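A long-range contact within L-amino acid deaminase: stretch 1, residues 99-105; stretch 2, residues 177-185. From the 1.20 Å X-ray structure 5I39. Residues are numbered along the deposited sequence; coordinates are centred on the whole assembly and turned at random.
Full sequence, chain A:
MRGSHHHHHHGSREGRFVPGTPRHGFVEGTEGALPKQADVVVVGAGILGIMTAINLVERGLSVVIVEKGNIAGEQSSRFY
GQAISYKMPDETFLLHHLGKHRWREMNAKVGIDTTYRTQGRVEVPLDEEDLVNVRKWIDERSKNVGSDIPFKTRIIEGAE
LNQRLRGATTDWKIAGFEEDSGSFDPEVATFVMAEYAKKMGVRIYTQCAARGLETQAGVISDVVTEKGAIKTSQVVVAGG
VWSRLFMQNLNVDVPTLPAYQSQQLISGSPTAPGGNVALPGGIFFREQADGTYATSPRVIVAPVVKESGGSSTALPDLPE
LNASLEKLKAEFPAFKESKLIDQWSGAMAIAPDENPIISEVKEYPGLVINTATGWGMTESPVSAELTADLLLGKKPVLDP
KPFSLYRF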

# COMPACT_ATOMS: atom_id res chain seq x y z
N GLY A 99 6.19 -2.87 -8.95
CA GLY A 99 6.02 -2.00 -7.79
C GLY A 99 7.23 -2.03 -6.87
O GLY A 99 7.75 -0.99 -6.49
N LYS A 100 7.68 -3.24 -6.53
CA LYS A 100 8.89 -3.39 -5.72
C LYS A 100 10.11 -2.76 -6.39
O LYS A 100 10.90 -2.09 -5.75
CB LYS A 100 9.19 -4.87 -5.48
CG LYS A 100 8.24 -5.57 -4.52
CD LYS A 100 8.27 -7.09 -4.71
CE LYS A 100 9.67 -7.66 -4.60
NZ LYS A 100 9.64 -9.11 -4.88
N HIS A 101 10.25 -3.00 -7.69
CA HIS A 101 11.37 -2.46 -8.46
C HIS A 101 11.41 -0.93 -8.38
O HIS A 101 12.47 -0.33 -8.23
CB HIS A 101 11.25 -2.92 -9.91
CG HIS A 101 12.37 -2.49 -10.79
ND1 HIS A 101 12.23 -1.53 -11.77
CD2 HIS A 101 13.66 -2.89 -10.84
CE1 HIS A 101 13.38 -1.36 -12.39
NE2 HIS A 101 14.27 -2.17 -11.85
N ARG A 102 10.24 -0.31 -8.47
CA ARG A 102 10.13 1.14 -8.34
C ARG A 102 10.34 1.62 -6.91
O ARG A 102 10.96 2.66 -6.69
CB ARG A 102 8.80 1.60 -8.90
CG ARG A 102 8.79 1.37 -10.39
CD ARG A 102 7.48 1.69 -11.02
NE ARG A 102 7.52 1.40 -12.45
CZ ARG A 102 6.65 1.87 -13.33
NH1 ARG A 102 5.66 2.67 -12.94
NH2 ARG A 102 6.78 1.54 -14.61
N TRP A 103 9.88 0.85 -5.92
CA TRP A 103 10.22 1.17 -4.54
C TRP A 103 11.73 1.11 -4.30
O TRP A 103 12.26 1.94 -3.56
CB TRP A 103 9.47 0.30 -3.54
CG TRP A 103 8.11 0.84 -3.23
CD1 TRP A 103 6.90 0.37 -3.68
CD2 TRP A 103 7.82 2.00 -2.44
NE1 TRP A 103 5.89 1.16 -3.20
CE2 TRP A 103 6.42 2.16 -2.43
CE3 TRP A 103 8.62 2.90 -1.71
CZ2 TRP A 103 5.79 3.20 -1.73
CZ3 TRP A 103 7.99 3.93 -1.02
CH2 TRP A 103 6.59 4.07 -1.03
N ARG A 104 12.43 0.19 -4.96
CA ARG A 104 13.89 0.14 -4.87
C ARG A 104 14.59 1.39 -5.43
O ARG A 104 15.74 1.64 -5.12
CB ARG A 104 14.44 -1.11 -5.55
CG ARG A 104 14.15 -2.39 -4.78
CD ARG A 104 14.91 -3.58 -5.34
NE ARG A 104 14.39 -4.08 -6.61
CZ ARG A 104 13.46 -5.02 -6.76
NH1 ARG A 104 12.84 -5.54 -5.71
NH2 ARG A 104 13.14 -5.44 -7.98
N GLU A 105 13.89 2.15 -6.28
CA GLU A 105 14.37 3.43 -6.78
C GLU A 105 13.94 4.63 -5.93
O GLU A 105 14.37 5.75 -6.20
CB GLU A 105 13.82 3.66 -8.20
CG GLU A 105 14.22 2.59 -9.21
CD GLU A 105 13.45 2.65 -10.52
OE1 GLU A 105 12.38 3.28 -10.59
OE2 GLU A 105 13.92 2.04 -11.49
N PHE A 177 11.30 -18.14 0.24
CA PHE A 177 12.11 -16.96 0.51
C PHE A 177 11.98 -15.98 -0.64
O PHE A 177 12.50 -16.22 -1.73
CB PHE A 177 13.58 -17.38 0.69
CG PHE A 177 14.53 -16.26 1.06
CD1 PHE A 177 14.17 -15.21 1.92
CD2 PHE A 177 15.84 -16.30 0.60
CE1 PHE A 177 15.09 -14.23 2.28
CE2 PHE A 177 16.76 -15.32 0.96
CZ PHE A 177 16.39 -14.28 1.80
N GLU A 178 11.26 -14.88 -0.41
CA GLU A 178 11.21 -13.79 -1.37
C GLU A 178 12.36 -12.89 -0.98
O GLU A 178 12.23 -12.01 -0.11
CB GLU A 178 9.86 -13.07 -1.31
CG GLU A 178 9.75 -11.92 -2.30
CD GLU A 178 8.34 -11.39 -2.46
OE1 GLU A 178 7.36 -12.12 -2.21
OE2 GLU A 178 8.21 -10.22 -2.90
N GLU A 179 13.52 -13.14 -1.58
CA GLU A 179 14.77 -12.52 -1.11
C GLU A 179 14.74 -11.00 -1.21
O GLU A 179 15.35 -10.32 -0.39
CB GLU A 179 15.99 -13.08 -1.86
CG GLU A 179 17.30 -12.51 -1.33
CD GLU A 179 18.54 -13.32 -1.67
OE1 GLU A 179 18.51 -14.11 -2.63
OE2 GLU A 179 19.57 -13.15 -0.97
N ASP A 180 14.05 -10.49 -2.21
CA ASP A 180 13.97 -9.04 -2.44
C ASP A 180 12.66 -8.42 -1.95
O ASP A 180 12.29 -7.35 -2.42
CB ASP A 180 14.20 -8.73 -3.92
CG ASP A 180 13.06 -9.19 -4.79
OD1 ASP A 180 12.32 -10.14 -4.41
OD2 ASP A 180 12.89 -8.59 -5.87
N SER A 181 11.97 -9.05 -1.01
CA SER A 181 10.77 -8.44 -0.46
C SER A 181 11.12 -7.07 0.12
O SER A 181 12.21 -6.88 0.67
CB SER A 181 10.14 -9.30 0.63
OG SER A 181 10.96 -9.31 1.79
N GLY A 182 10.19 -6.14 -0.01
CA GLY A 182 10.36 -4.80 0.52
C GLY A 182 9.75 -4.62 1.88
O GLY A 182 8.84 -5.35 2.28
N SER A 183 10.26 -3.61 2.58
CA SER A 183 9.74 -3.16 3.86
C SER A 183 9.59 -1.65 3.81
O SER A 183 10.48 -0.97 3.31
CB SER A 183 10.73 -3.54 4.95
OG SER A 183 10.38 -3.00 6.21
N PHE A 184 8.49 -1.14 4.33
CA PHE A 184 8.29 0.31 4.51
C PHE A 184 7.48 0.52 5.77
O PHE A 184 6.66 -0.32 6.14
CB PHE A 184 7.69 1.05 3.28
CG PHE A 184 6.75 0.24 2.41
CD1 PHE A 184 5.85 -0.69 2.93
CD2 PHE A 184 6.73 0.45 1.03
CE1 PHE A 184 5.01 -1.42 2.10
CE2 PHE A 184 5.88 -0.27 0.20
CZ PHE A 184 5.03 -1.21 0.74
N ASP A 185 7.73 1.64 6.44
CA ASP A 185 7.18 1.87 7.78
C ASP A 185 6.05 2.90 7.69
O ASP A 185 6.25 3.99 7.15
CB ASP A 185 8.26 2.37 8.74
CG ASP A 185 9.48 1.45 8.81
OD1 ASP A 185 9.41 0.28 8.38
OD2 ASP A 185 10.53 1.92 9.31
O HOH W 1 12.79 -4.65 -2.86
O HOH W 2 10.76 -7.04 -7.94

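Long side chains can carry buried charges to their partners while aromatic rings fill the apolar part of a contact, and this small interface in L-amino acid deaminase is a clear case. Stretch 99-105, helical from 99 to 103, lies against a strand, turn and strand, 177-185, and together they bury 295 Å². Lys100, Trp103 and Arg104 supply the first side of the contact: Trp103 and Arg104 follow Lys100 by three and four residues, and Lys100 and Trp103 point their CA-to-CB bonds toward the other stretch.

Lys100 shows how a long side chain delivers its charge. Its chain runs m, t, p, t: only chi3, at 55°, departs strongly from the extended form after chi1. The resulting path passes Ser181, where Lys100 CE lies 4.4 Å from Ser181 CA, and brings NZ to two carboxylates. Lys100 NZ donates to Glu178 OE2 at 2.7 Å and to Asp180 OD1 at 2.9 Å, both hydrogen bonds being part of salt bridges. Glu178 reaches the ammonium group with chi1 and chi2 both t, an extended conformation, whereas the shorter Asp180 takes chi1 p. A type I turn from Glu178 to Ser181, with a hydrogen bond from Ser181 N to Glu178 O at 3.1 Å, carries both acids. All three charged residues are buried, so their opposite charges compensate one another; Arg104 is partly exposed and also bonds to waters.

Asp180 uses its second oxygen as well. The CA-to-CB bond of Arg104 points sideways, but its m, t, m conformation, with chi4 at -90°, brings the end of the side chain nearer, and Arg104 NH1 forms a salt bridge with Asp180 OD2 at 3.1 Å. One carboxylate thus joins two cationic side chains. Water 1 adds a second link, accepting from Arg104 NH1 at 3.0 Å and donating to Asp180 O at 2.8 Å. Water 2 accepts from Arg104 NH2 at 2.9 Å; its bond to Asp180 OD2, at 3.4 Å, is weak.

The apolar part of the contact belongs to Trp103 and Phe184, both buried. Trp103, with chi1 m and chi2 105°, offers a face of its indole; Phe184, whose chi1 of 30° lies between wells, presents its edge. The planes meet at 73°, and Trp103 CE2 lies 3.6 Å from Phe184 CE2. Such edge-to-face packing sets ring hydrogens against a π surface. Gly182 CA lies 6.6 Å from Lys100 CA, the nearest CA pair across the stretches.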